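Local coordinates for protein fructose-bisphosphatase (Pyrococcus horikoshii, PDB 1VDW) that probably hydrolyses fructose 1,6-bisphosphate to fructose 6-phosphate and phosphate with the help of magnesium, as a homodimer of the inositol monophosphatase superfamily, at residues S150-K156 with D188-R194; A214-L219 with I236-E242; F115-P119 with A176-Y181; N52-S56 with V82-L86. One frame throughout, in Å; residues are numbered along the deposited sequence. Where two conformers were deposited one is given.

Interaction 1: residues S150-K156 with D188-R194; sequences SISFYTK and DAVVDIR
Strands 150-154 and 189-193 are parallel neighbours in the five-stranded sheet of the inositol monophosphatase fold, their axes 4.6 Å apart and 11° from parallel. S150 sets the register: its N donates to D188 OD2 (2.8 Å) and its O accepts from D188 N (2.8 Å). I151, with beta-branched bulk that favours extended backbone, rests CG2 on A189 CB (3.7 Å). S152 pairs with V190; its N bonds A189 O (2.9 Å) and its O takes V191 N (2.8 Å), while its OG is hydrogen-bonded to E178 of helix 175-184. F153, chi1 t, lies on the I151 face and sets CD1 3.8 Å from V191 CG1. Y154, chi1 m, points to the S152 face, with N to V191 O at 2.8 Å and O to I193 N at 3.0 Å. One water joins K156 N (2.9 Å) to I193 O (2.8 Å). D192 forms an Asx turn and a salt bridge with R194, whose guanidinium turns one face to Y154, R194 CZ lying 3.4 Å from Y154 CD1.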
loop_
_atom_site.group_PDB
_atom_site.type_symbol
_atom_site.label_atom_id
_atom_site.label_comp_id
_atom_site.label_asym_id
_atom_site.label_seq_id
_atom_site.Cartn_x
_atom_site.Cartn_y
_atom_site.Cartn_z
ATOM N N SER A 150 -0.818 -9.942 -10.875
ATOM C CA SER A 150 -0.725 -9.228 -9.607
ATOM C C SER A 150 -1.951 -8.332 -9.655
ATOM O O SER A 150 -2.124 -7.570 -10.606
ATOM C CB SER A 150 0.541 -8.376 -9.546
ATOM O OG SER A 150 1.697 -9.191 -9.584
ATOM N N ILE A 151 -2.801 -8.412 -8.639
ATOM C CA ILE A 151 -4.023 -7.624 -8.657
ATOM C C ILE A 151 -4.355 -6.930 -7.353
ATOM O O ILE A 151 -3.829 -7.276 -6.300
ATOM C CB ILE A 151 -5.250 -8.524 -9.002
ATOM C CG1 ILE A 151 -5.612 -9.419 -7.806
ATOM C CG2 ILE A 151 -4.934 -9.387 -10.225
ATOM C CD1 ILE A 151 -6.972 -10.103 -7.931
ATOM N N SER A 152 -5.211 -5.917 -7.453
ATOM C CA SER A 152 -5.755 -5.247 -6.280
ATOM C C SER A 152 -7.060 -6.025 -6.077
ATOM O O SER A 152 -7.773 -6.310 -7.047
ATOM C CB SER A 152 -6.026 -3.771 -6.570
ATOM O OG SER A 152 -6.915 -3.206 -5.626
ATOM N N PHE A 153 -7.365 -6.371 -4.832
ATOM C CA PHE A 153 -8.549 -7.173 -4.550
ATOM C C PHE A 153 -9.253 -6.765 -3.266
ATOM O O PHE A 153 -8.633 -6.697 -2.203
ATOM C CB PHE A 153 -8.121 -8.653 -4.488
ATOM C CG PHE A 153 -9.254 -9.634 -4.291
ATOM C CD1 PHE A 153 -10.483 -9.463 -4.926
ATOM C CD2 PHE A 153 -9.055 -10.777 -3.520
ATOM C CE1 PHE A 153 -11.493 -10.421 -4.797
ATOM C CE2 PHE A 153 -10.058 -11.736 -3.387
ATOM C CZ PHE A 153 -11.277 -11.555 -4.027
ATOM N N TYR A 154 -10.551 -6.490 -3.392
ATOM C CA TYR A 154 -11.414 -6.112 -2.273
ATOM C C TYR A 154 -12.681 -6.962 -2.333
ATOM O O TYR A 154 -13.360 -7.001 -3.362
ATOM C CB TYR A 154 -11.870 -4.653 -2.368
ATOM C CG TYR A 154 -10.810 -3.586 -2.221
ATOM C CD1 TYR A 154 -10.685 -2.865 -1.035
ATOM C CD2 TYR A 154 -10.000 -3.237 -3.292
ATOM C CE1 TYR A 154 -9.787 -1.815 -0.924
ATOM C CE2 TYR A 154 -9.095 -2.188 -3.190
ATOM C CZ TYR A 154 -9.003 -1.481 -2.003
ATOM O OH TYR A 154 -8.142 -0.419 -1.896
ATOM N N THR A 155 -13.003 -7.630 -1.232
ATOM C CA THR A 155 -14.216 -8.434 -1.158
ATOM C C THR A 155 -14.641 -8.562 0.295
ATOM O O THR A 155 -13.827 -8.419 1.205
ATOM C CB THR A 155 -14.016 -9.846 -1.738
ATOM O OG1 THR A 155 -15.259 -10.560 -1.673
ATOM C CG2 THR A 155 -12.958 -10.605 -0.953
ATOM N N LYS A 156 -15.926 -8.820 0.505
ATOM C CA LYS A 156 -16.469 -8.987 1.847
ATOM C C LYS A 156 -16.605 -10.478 2.126
ATOM O O LYS A 156 -16.809 -10.894 3.268
ATOM C CB LYS A 156 -17.849 -8.330 1.944
ATOM C CG LYS A 156 -17.858 -6.823 1.725
ATOM C CD LYS A 156 -17.656 -6.053 3.025
ATOM C CE LYS A 156 -16.302 -6.326 3.660
ATOM N NZ LYS A 156 -16.148 -5.607 4.954
ATOM N N ASP A 188 -2.107 -6.014 -12.920
ATOM C CA ASP A 188 -2.792 -6.600 -14.070
ATOM C C ASP A 188 -4.304 -6.439 -13.963
ATOM O O ASP A 188 -5.008 -6.465 -14.971
ATOM C CB ASP A 188 -2.447 -8.081 -14.190
ATOM C CG ASP A 188 -0.967 -8.313 -14.378
ATOM O OD1 ASP A 188 -0.445 -8.004 -15.472
ATOM O OD2 ASP A 188 -0.327 -8.792 -13.422
ATOM N N ALA A 189 -4.807 -6.281 -12.742
ATOM C CA ALA A 189 -6.242 -6.111 -12.537
ATOM C C ALA A 189 -6.553 -5.453 -11.197
ATOM O O ALA A 189 -5.726 -5.446 -10.281
ATOM C CB ALA A 189 -6.952 -7.472 -12.619
ATOM N N VAL A 190 -7.752 -4.888 -11.115
ATOM C CA VAL A 190 -8.273 -4.250 -9.912
ATOM C C VAL A 190 -9.675 -4.823 -9.774
ATOM O O VAL A 190 -10.516 -4.669 -10.666
ATOM C CB VAL A 190 -8.353 -2.718 -10.048
ATOM C CG1 VAL A 190 -9.009 -2.120 -8.808
ATOM C CG2 VAL A 190 -6.955 -2.145 -10.223
ATOM N N VAL A 191 -9.915 -5.485 -8.653
ATOM C CA VAL A 191 -11.186 -6.142 -8.402
ATOM C C VAL A 191 -11.779 -5.681 -7.084
ATOM O O VAL A 191 -11.175 -5.868 -6.030
ATOM C CB VAL A 191 -10.985 -7.671 -8.342
ATOM C CG1 VAL A 191 -12.319 -8.374 -8.115
ATOM C CG2 VAL A 191 -10.325 -8.154 -9.616
ATOM N N ASP A 192 -12.950 -5.056 -7.139
ATOM C CA ASP A 192 -13.620 -4.608 -5.925
ATOM C C ASP A 192 -15.074 -5.017 -6.047
ATOM O O ASP A 192 -15.833 -4.439 -6.834
ATOM C CB ASP A 192 -13.521 -3.092 -5.758
ATOM C CG ASP A 192 -13.986 -2.622 -4.384
ATOM O OD1 ASP A 192 -14.952 -3.207 -3.840
ATOM O OD2 ASP A 192 -13.389 -1.662 -3.856
ATOM N N ILE A 193 -15.455 -6.023 -5.266
ATOM C CA ILE A 193 -16.814 -6.543 -5.309
ATOM C C ILE A 193 -17.521 -6.421 -3.964
ATOM O O ILE A 193 -18.368 -7.246 -3.613
ATOM C CB ILE A 193 -16.806 -8.018 -5.784
ATOM C CG1 ILE A 193 -15.916 -8.868 -4.871
ATOM C CG2 ILE A 193 -16.285 -8.091 -7.212
ATOM C CD1 ILE A 193 -15.855 -10.342 -5.263
ATOM N N ARG A 194 -17.184 -5.370 -3.226
ATOM C CA ARG A 194 -17.764 -5.112 -1.911
ATOM C C ARG A 194 -19.128 -4.423 -1.942
ATOM O O ARG A 194 -19.778 -4.313 -0.901
ATOM C CB ARG A 194 -16.832 -4.220 -1.087
ATOM C CG ARG A 194 -15.464 -4.788 -0.774
ATOM C CD ARG A 194 -14.636 -3.740 -0.046
ATOM N NE ARG A 194 -14.298 -2.610 -0.907
ATOM C CZ ARG A 194 -13.732 -1.485 -0.479
ATOM N NH1 ARG A 194 -13.444 -1.330 0.807
ATOM N NH2 ARG A 194 -13.430 -0.521 -1.338
HETATM O O HOH W 1 -18.272 -8.691 -1.222
#

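Interaction 2: residues A214-L219 with I236-E242; sequences AIVKDL and IIAANNE
I237, I215 and K217 lose the most surface, all three side chains on one face of an antiparallel strand pair. K217 lies opposite I237, and I215 opposite A239, as hydrogen-bonded pairs: K217 N to I237 O, I237 N to K217 O, I215 N to A239 O and A239 N to I215 O are all 2.9 Å. V216 and A238 form a non-hydrogen-bonded pair, CA atoms 4.1 Å apart; the small alanine sets its CB 3.9 Å from V216 CG2. Strands 215-217 and 236-239, at 168° and 4.7 Å between axes, lie at one margin of the mixed five-stranded sheet, 215-217 being an outermost strand within this chain. Helix 242-250, N-capped by N241 (OD1 to L244 N), packs over the I215 and I237 face. I215 (chi1 m, chi2 t) brings CD1 to 3.5 Å from E242 OE1. K217 (m, then t throughout), its aliphatic stem suited to this partly exposed edge, makes a salt bridge from NZ to E242 OE1 at 3.1 Å. I237 (chi1 m, chi2 p) sets CD1 4.2 Å from L219 CD2.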
loop_
_atom_site.group_PDB
_atom_site.type_symbol
_atom_site.label_atom_id
_atom_site.label_comp_id
_atom_site.label_asym_id
_atom_site.label_seq_id
_atom_site.Cartn_x
_atom_site.Cartn_y
_atom_site.Cartn_z
ATOM N N ALA A 214 -7.102 -0.513 -20.554
ATOM C CA ALA A 214 -7.765 -1.448 -19.653
ATOM C C ALA A 214 -9.227 -1.667 -20.013
ATOM O O ALA A 214 -9.863 -0.821 -20.638
ATOM C CB ALA A 214 -7.670 -0.950 -18.210
ATOM N N ILE A 215 -9.741 -2.823 -19.611
ATOM C CA ILE A 215 -11.133 -3.182 -19.816
ATOM C C ILE A 215 -11.731 -3.061 -18.418
ATOM O O ILE A 215 -11.185 -3.616 -17.462
ATOM C CB ILE A 215 -11.262 -4.633 -20.315
ATOM C CG1 ILE A 215 -10.503 -4.790 -21.637
ATOM C CG2 ILE A 215 -12.733 -4.994 -20.504
ATOM C CD1 ILE A 215 -10.334 -6.223 -22.077
ATOM N N VAL A 216 -12.828 -2.323 -18.284
ATOM C CA VAL A 216 -13.453 -2.132 -16.977
ATOM C C VAL A 216 -14.921 -2.536 -17.028
ATOM O O VAL A 216 -15.744 -1.863 -17.653
ATOM C CB VAL A 216 -13.348 -0.657 -16.515
ATOM C CG1 VAL A 216 -13.863 -0.516 -15.093
ATOM C CG2 VAL A 216 -11.900 -0.177 -16.613
ATOM N N LYS A 217 -15.247 -3.634 -16.357
ATOM C CA LYS A 217 -16.616 -4.134 -16.358
ATOM C C LYS A 217 -17.198 -4.326 -14.967
ATOM O O LYS A 217 -16.486 -4.246 -13.961
ATOM C CB LYS A 217 -16.669 -5.448 -17.142
ATOM C CG LYS A 217 -16.352 -5.266 -18.622
ATOM C CD LYS A 217 -16.261 -6.585 -19.366
ATOM C CE LYS A 217 -16.065 -6.346 -20.855
ATOM N NZ LYS A 217 -15.924 -7.614 -21.626
ATOM N N ASP A 218 -18.506 -4.562 -14.915
ATOM C CA ASP A 218 -19.192 -4.785 -13.653
ATOM C C ASP A 218 -19.417 -6.279 -13.453
ATOM O O ASP A 218 -18.904 -7.097 -14.218
ATOM C CB ASP A 218 -20.534 -4.033 -13.602
ATOM C CG ASP A 218 -21.486 -4.417 -14.730
ATOM O OD1 ASP A 218 -21.405 -5.548 -15.251
ATOM O OD2 ASP A 218 -22.341 -3.576 -15.080
ATOM N N LEU A 219 -20.182 -6.627 -12.422
ATOM C CA LEU A 219 -20.462 -8.023 -12.105
ATOM C C LEU A 219 -21.206 -8.764 -13.212
ATOM O O LEU A 219 -21.146 -9.990 -13.285
ATOM C CB LEU A 219 -21.269 -8.113 -10.804
ATOM C CG LEU A 219 -20.569 -7.700 -9.507
ATOM C CD1 LEU A 219 -21.562 -7.739 -8.352
ATOM C CD2 LEU A 219 -19.401 -8.632 -9.243
ATOM N N ILE A 236 -16.373 -3.210 -9.455
ATOM C CA ILE A 236 -15.578 -3.180 -10.663
ATOM C C ILE A 236 -14.599 -4.330 -10.805
ATOM O O ILE A 236 -14.046 -4.840 -9.823
ATOM C CB ILE A 236 -14.775 -1.868 -10.780
ATOM C CG1 ILE A 236 -13.824 -1.735 -9.588
ATOM C CG2 ILE A 236 -15.724 -0.679 -10.865
ATOM C CD1 ILE A 236 -12.885 -0.541 -9.681
ATOM N N ILE A 237 -14.418 -4.744 -12.051
ATOM C CA ILE A 237 -13.460 -5.767 -12.408
ATOM C C ILE A 237 -12.757 -5.130 -13.600
ATOM O O ILE A 237 -13.298 -5.100 -14.712
ATOM C CB ILE A 237 -14.123 -7.093 -12.838
ATOM C CG1 ILE A 237 -14.936 -7.682 -11.682
ATOM C CG2 ILE A 237 -13.052 -8.082 -13.256
ATOM C CD1 ILE A 237 -16.247 -6.973 -11.405
ATOM N N ALA A 238 -11.577 -4.574 -13.348
ATOM C CA ALA A 238 -10.786 -3.911 -14.376
ATOM C C ALA A 238 -9.535 -4.736 -14.626
ATOM O O ALA A 238 -8.880 -5.175 -13.676
ATOM C CB ALA A 238 -10.412 -2.503 -13.921
ATOM N N ALA A 239 -9.189 -4.943 -15.890
ATOM C CA ALA A 239 -8.018 -5.746 -16.202
ATOM C C ALA A 239 -7.337 -5.353 -17.498
ATOM O O ALA A 239 -7.882 -4.601 -18.307
ATOM C CB ALA A 239 -8.403 -7.229 -16.244
ATOM N N ASN A 240 -6.139 -5.889 -17.687
ATOM C CA ASN A 240 -5.345 -5.625 -18.879
ATOM C C ASN A 240 -5.475 -6.785 -19.862
ATOM O O ASN A 240 -4.720 -6.873 -20.831
ATOM C CB ASN A 240 -3.874 -5.464 -18.493
ATOM C CG ASN A 240 -3.283 -6.729 -17.886
ATOM O OD1 ASN A 240 -3.977 -7.729 -17.681
ATOM N ND2 ASN A 240 -1.992 -6.685 -17.588
ATOM N N ASN A 241 -6.441 -7.663 -19.620
ATOM C CA ASN A 241 -6.621 -8.843 -20.455
ATOM C C ASN A 241 -8.047 -9.362 -20.294
ATOM O O ASN A 241 -8.512 -9.576 -19.176
ATOM C CB ASN A 241 -5.595 -9.894 -20.013
ATOM C CG ASN A 241 -5.670 -11.171 -20.814
ATOM O OD1 ASN A 241 -6.524 -12.021 -20.572
ATOM N ND2 ASN A 241 -4.764 -11.315 -21.774
ATOM N N GLU A 242 -8.738 -9.560 -21.416
ATOM C CA GLU A 242 -10.118 -10.039 -21.396
ATOM C C GLU A 242 -10.261 -11.435 -20.794
ATOM O O GLU A 242 -11.198 -11.692 -20.040
ATOM C CB GLU A 242 -10.700 -10.023 -22.813
ATOM C CG GLU A 242 -12.139 -10.530 -22.933
ATOM C CD GLU A 242 -13.133 -9.745 -22.091
ATOM O OE1 GLU A 242 -13.001 -8.506 -21.999
ATOM O OE2 GLU A 242 -14.063 -10.368 -21.532
#

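Interaction 3: residues F115-P119 with A176-Y181; sequences FIYEP and ALELAY
I116 reaches from strand 110-118 onto helix 175-184, its extended side chain (chi1 m, chi2 t) laying CD1 against A176 and A180, one helical turn apart. I116 CD1 is 4.0 Å from A176 CB, 4.2 Å from A180 CB and 3.4 Å from A176 O; the two alanines are small enough for the isoleucine to come close to the helix backbone. The axes of strand and helix lie 9.3 Å apart and cross at -105°, so the contact is short. Alternation along the strand brings E118 to the same side as I116. L177, chi1 m and chi2 t, bridges both: its CD2 lies 4.1 Å from I116 CG2 and 3.6 Å from E118 CG. E118 OE2 (chi1 and chi2 t) accepts a hydrogen bond from Y181 OH at 2.6 Å, while R123 and Y125 hold OE1, pairing the buried charge. P97 of the second subunit packs on E118 and Y181. This is helix-on-sheet packing in the core of the inositol monophosphatase fold, beside the predicted magnesium ligand D87, which accepts from A176 N.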
loop_
_atom_site.group_PDB
_atom_site.type_symbol
_atom_site.label_atom_id
_atom_site.label_comp_id
_atom_site.label_asym_id
_atom_site.label_seq_id
_atom_site.Cartn_x
_atom_site.Cartn_y
_atom_site.Cartn_z
ATOM N N PHE A 115 -7.921 13.349 -13.989
ATOM C CA PHE A 115 -6.590 13.301 -13.416
ATOM C C PHE A 115 -6.660 12.723 -12.022
ATOM O O PHE A 115 -7.692 12.776 -11.346
ATOM C CB PHE A 115 -5.914 14.693 -13.397
ATOM C CG PHE A 115 -6.356 15.598 -12.273
ATOM C CD1 PHE A 115 -5.781 15.500 -11.006
ATOM C CD2 PHE A 115 -7.309 16.584 -12.495
ATOM C CE1 PHE A 115 -6.148 16.376 -9.982
ATOM C CE2 PHE A 115 -7.679 17.463 -11.477
ATOM C CZ PHE A 115 -7.097 17.358 -10.221
ATOM N N ILE A 116 -5.552 12.113 -11.634
ATOM C CA ILE A 116 -5.389 11.553 -10.306
ATOM C C ILE A 116 -4.023 12.047 -9.857
ATOM O O ILE A 116 -3.024 11.858 -10.553
ATOM C CB ILE A 116 -5.403 10.005 -10.318
ATOM C CG1 ILE A 116 -6.824 9.510 -10.605
ATOM C CG2 ILE A 116 -4.912 9.454 -8.968
ATOM C CD1 ILE A 116 -6.918 8.016 -10.876
ATOM N N TYR A 117 -3.997 12.696 -8.696
ATOM C CA TYR A 117 -2.770 13.232 -8.115
ATOM C C TYR A 117 -2.336 12.346 -6.949
ATOM O O TYR A 117 -3.072 12.204 -5.972
ATOM C CB TYR A 117 -3.006 14.673 -7.631
ATOM C CG TYR A 117 -1.834 15.303 -6.903
ATOM C CD1 TYR A 117 -0.536 15.176 -7.393
ATOM C CD2 TYR A 117 -2.025 16.037 -5.730
ATOM C CE1 TYR A 117 0.546 15.762 -6.737
ATOM C CE2 TYR A 117 -0.946 16.629 -5.064
ATOM C CZ TYR A 117 0.334 16.485 -5.576
ATOM O OH TYR A 117 1.405 17.053 -4.923
ATOM N N GLU A 118 -1.151 11.751 -7.064
ATOM C CA GLU A 118 -0.606 10.869 -6.028
ATOM C C GLU A 118 0.534 11.706 -5.434
ATOM O O GLU A 118 1.689 11.613 -5.849
ATOM C CB GLU A 118 -0.083 9.593 -6.688
ATOM C CG GLU A 118 0.527 8.614 -5.705
ATOM C CD GLU A 118 1.031 7.320 -6.329
ATOM O OE1 GLU A 118 1.172 7.233 -7.570
ATOM O OE2 GLU A 118 1.312 6.380 -5.551
ATOM N N PRO A 119 0.220 12.525 -4.422
ATOM C CA PRO A 119 1.199 13.411 -3.787
ATOM C C PRO A 119 2.486 12.885 -3.182
ATOM O O PRO A 119 3.527 13.515 -3.331
ATOM C CB PRO A 119 0.362 14.166 -2.750
ATOM C CG PRO A 119 -0.650 13.180 -2.366
ATOM C CD PRO A 119 -1.058 12.584 -3.690
ATOM N N ALA A 176 -8.477 4.850 -6.403
ATOM C CA ALA A 176 -8.024 5.699 -7.501
ATOM C C ALA A 176 -6.589 5.341 -7.857
ATOM O O ALA A 176 -6.238 5.249 -9.035
ATOM C CB ALA A 176 -8.114 7.176 -7.115
ATOM N N LEU A 177 -5.753 5.142 -6.846
ATOM C CA LEU A 177 -4.368 4.780 -7.101
ATOM C C LEU A 177 -4.262 3.386 -7.679
ATOM O O LEU A 177 -3.432 3.135 -8.549
ATOM C CB LEU A 177 -3.530 4.849 -5.824
ATOM C CG LEU A 177 -3.286 6.247 -5.266
ATOM C CD1 LEU A 177 -2.356 6.139 -4.076
ATOM C CD2 LEU A 177 -2.677 7.150 -6.339
ATOM N N GLU A 178 -5.093 2.468 -7.204
ATOM C CA GLU A 178 -5.005 1.120 -7.723
ATOM C C GLU A 178 -5.369 1.098 -9.204
ATOM O O GLU A 178 -4.731 0.406 -9.991
ATOM C CB GLU A 178 -5.845 0.189 -6.844
ATOM C CG GLU A 178 -5.086 -0.065 -5.533
ATOM C CD GLU A 178 -5.946 -0.512 -4.373
ATOM O OE1 GLU A 178 -6.856 0.244 -3.978
ATOM O OE2 GLU A 178 -5.698 -1.619 -3.842
ATOM N N LEU A 179 -6.358 1.893 -9.597
ATOM C CA LEU A 179 -6.730 1.982 -11.002
ATOM C C LEU A 179 -5.617 2.685 -11.795
ATOM O O LEU A 179 -5.333 2.310 -12.934
ATOM C CB LEU A 179 -8.058 2.727 -11.148
ATOM C CG LEU A 179 -9.270 1.889 -10.724
ATOM C CD1 LEU A 179 -10.491 2.781 -10.581
ATOM C CD2 LEU A 179 -9.521 0.789 -11.757
ATOM N N ALA A 180 -4.987 3.696 -11.201
ATOM C CA ALA A 180 -3.890 4.398 -11.862
ATOM C C ALA A 180 -2.715 3.433 -12.048
ATOM O O ALA A 180 -2.016 3.479 -13.062
ATOM C CB ALA A 180 -3.457 5.604 -11.029
ATOM N N TYR A 181 -2.491 2.572 -11.058
ATOM C CA TYR A 181 -1.406 1.601 -11.139
ATOM C C TYR A 181 -1.684 0.627 -12.275
ATOM O O TYR A 181 -0.770 0.237 -13.001
ATOM C CB TYR A 181 -1.252 0.843 -9.819
ATOM C CG TYR A 181 -0.677 1.657 -8.674
ATOM C CD1 TYR A 181 -0.231 2.969 -8.853
ATOM C CD2 TYR A 181 -0.593 1.105 -7.397
ATOM C CE1 TYR A 181 0.282 3.712 -7.780
ATOM C CE2 TYR A 181 -0.087 1.833 -6.328
ATOM C CZ TYR A 181 0.347 3.131 -6.526
ATOM O OH TYR A 181 0.828 3.833 -5.445
#

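Interaction 4: residues N52-S56 with V82-L86; sequences NIIIS and VVDPL
V83 turns its CA-to-CB bond toward helix segment 52-56 from an extended backbone; with chi1 p its two methyls meet two successive isoleucines, V83 CG2 lying 3.3 Å from I54 CD1 and V83 CG1 3.9 Å from I55 CD1. A valine suits this position because beta-branching favours the strand conformation and its short side chain fits between larger ones. The two isoleucines reach it differently: I54 (chi1 t, chi2 t) has its CA-to-CB bond toward the strand, whereas I55 starts sideways and, with chi1 m and chi2 m, bends its end inward. Alternation sends D84 away from the helix, to the side where it is a predicted magnesium ligand. This is helix-on-sheet packing in the inositol monophosphatase fold: helix 45-60 lies against the large mixed sheet, whose strand 79-84 runs into the family's metal-binding Asp-Pro-Leu-Asp sequence, with D84 its first residue. At P85 the chain turns a corner, and the proline ring, rigid and apolar, presents CG to I54 CG2 at 3.5 Å and to I55 CD1 at 4.4 Å; the CA atoms of I54 and P85 are 6.3 Å apart. L86 is predicted to bind the metal, presumably through its backbone O as in relatives, so its side chain can pack on V46, D47 and A50 of helix 45-60; its N makes a weak 3.3 Å hydrogen bond to D84 OD1.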
loop_
_atom_site.group_PDB
_atom_site.type_symbol
_atom_site.label_atom_id
_atom_site.label_comp_id
_atom_site.label_asym_id
_atom_site.label_seq_id
_atom_site.Cartn_x
_atom_site.Cartn_y
_atom_site.Cartn_z
ATOM N N ASN A 52 -13.136 21.479 1.051
ATOM C CA ASN A 52 -13.239 22.931 0.921
ATOM C C ASN A 52 -12.469 23.500 -0.257
ATOM O O ASN A 52 -13.009 24.284 -1.037
ATOM C CB ASN A 52 -12.751 23.635 2.193
ATOM C CG ASN A 52 -13.725 23.510 3.344
ATOM O OD1 ASN A 52 -14.899 23.215 3.148
ATOM N ND2 ASN A 52 -13.238 23.755 4.556
ATOM N N ILE A 53 -11.207 23.111 -0.384
ATOM C CA ILE A 53 -10.366 23.628 -1.453
ATOM C C ILE A 53 -10.749 23.193 -2.862
ATOM O O ILE A 53 -10.709 24.000 -3.792
ATOM C CB ILE A 53 -8.878 23.272 -1.214
ATOM C CG1 ILE A 53 -8.704 21.754 -1.137
ATOM C CG2 ILE A 53 -8.388 23.931 0.067
ATOM C CD1 ILE A 53 -7.268 21.313 -0.929
ATOM N N ILE A 54 -11.141 21.936 -3.028
ATOM C CA ILE A 54 -11.482 21.441 -4.353
ATOM C C ILE A 54 -12.924 21.695 -4.793
ATOM O O ILE A 54 -13.162 22.087 -5.936
ATOM C CB ILE A 54 -11.169 19.931 -4.463
ATOM C CG1 ILE A 54 -11.231 19.492 -5.927
ATOM C CG2 ILE A 54 -12.148 19.130 -3.620
ATOM C CD1 ILE A 54 -10.686 18.102 -6.170
ATOM N N ILE A 55 -13.884 21.483 -3.902
ATOM C CA ILE A 55 -15.279 21.700 -4.261
ATOM C C ILE A 55 -15.544 23.162 -4.596
ATOM O O ILE A 55 -16.222 23.470 -5.577
ATOM C CB ILE A 55 -16.225 21.258 -3.126
ATOM C CG1 ILE A 55 -16.059 19.758 -2.870
ATOM C CG2 ILE A 55 -17.668 21.582 -3.492
ATOM C CD1 ILE A 55 -16.298 18.888 -4.094
ATOM N N SER A 56 -15.000 24.064 -3.785
ATOM C CA SER A 56 -15.186 25.491 -4.014
ATOM C C SER A 56 -14.618 25.869 -5.377
ATOM O O SER A 56 -15.203 26.664 -6.111
ATOM C CB SER A 56 -14.483 26.300 -2.921
ATOM O OG SER A 56 -13.085 26.076 -2.940
ATOM N N VAL A 82 -16.875 14.960 -11.483
ATOM C CA VAL A 82 -17.115 13.872 -10.529
ATOM C C VAL A 82 -15.799 13.736 -9.779
ATOM O O VAL A 82 -14.791 13.299 -10.342
ATOM C CB VAL A 82 -17.462 12.568 -11.274
ATOM C CG1 VAL A 82 -17.683 11.434 -10.289
ATOM C CG2 VAL A 82 -18.713 12.784 -12.120
ATOM N N VAL A 83 -15.817 14.089 -8.499
ATOM C CA VAL A 83 -14.589 14.118 -7.725
ATOM C C VAL A 83 -14.555 13.462 -6.353
ATOM O O VAL A 83 -15.572 13.310 -5.678
ATOM C CB VAL A 83 -14.162 15.607 -7.557
ATOM C CG1 VAL A 83 -15.249 16.375 -6.829
ATOM C CG2 VAL A 83 -12.849 15.708 -6.808
ATOM N N ASP A 84 -13.347 13.056 -5.973
ATOM C CA ASP A 84 -13.070 12.503 -4.658
ATOM C C ASP A 84 -11.919 13.397 -4.196
ATOM O O ASP A 84 -10.778 13.230 -4.629
ATOM C CB ASP A 84 -12.601 11.048 -4.726
ATOM C CG ASP A 84 -12.426 10.436 -3.345
ATOM O OD1 ASP A 84 -12.495 11.196 -2.354
ATOM O OD2 ASP A 84 -12.220 9.205 -3.242
ATOM N N PRO A 85 -12.209 14.379 -3.330
ATOM C CA PRO A 85 -11.208 15.318 -2.809
ATOM C C PRO A 85 -10.003 14.652 -2.153
ATOM O O PRO A 85 -8.884 15.162 -2.211
ATOM C CB PRO A 85 -12.010 16.158 -1.817
ATOM C CG PRO A 85 -13.392 16.132 -2.390
ATOM C CD PRO A 85 -13.548 14.690 -2.796
ATOM N N LEU A 86 -10.244 13.523 -1.502
ATOM C CA LEU A 86 -9.169 12.792 -0.852
ATOM C C LEU A 86 -9.516 11.326 -0.727
ATOM O O LEU A 86 -10.297 10.923 0.137
ATOM C CB LEU A 86 -8.865 13.357 0.542
ATOM C CG LEU A 86 -7.779 12.608 1.331
ATOM C CD1 LEU A 86 -6.424 12.786 0.661
ATOM C CD2 LEU A 86 -7.739 13.126 2.766
#

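Overall arrangement
Along the chain interaction 4 comes first and interaction 2 last; between them 115-119 opens before 150-156, and 176-181 falls between the two segments of interaction 1. Interactions 1 and 2 share the five-stranded sheet, their centres about 10 Å apart, with strand 189-193 hydrogen-bonded to 234-239. Interactions 3 and 4 both use the large eight-stranded sheet, about 15 Å apart between centres. Interaction 4 is about 25 Å from interaction 1 between centres, on the opposite side of the chain's centre. Helix 175-184 joins the two sheets, E178 bonding S152 and Y154 of interaction 1 and L179 packing on A238 of interaction 2, beside the predicted magnesium site to which D84 and L86 of interaction 4 and the neighbouring D87 belong.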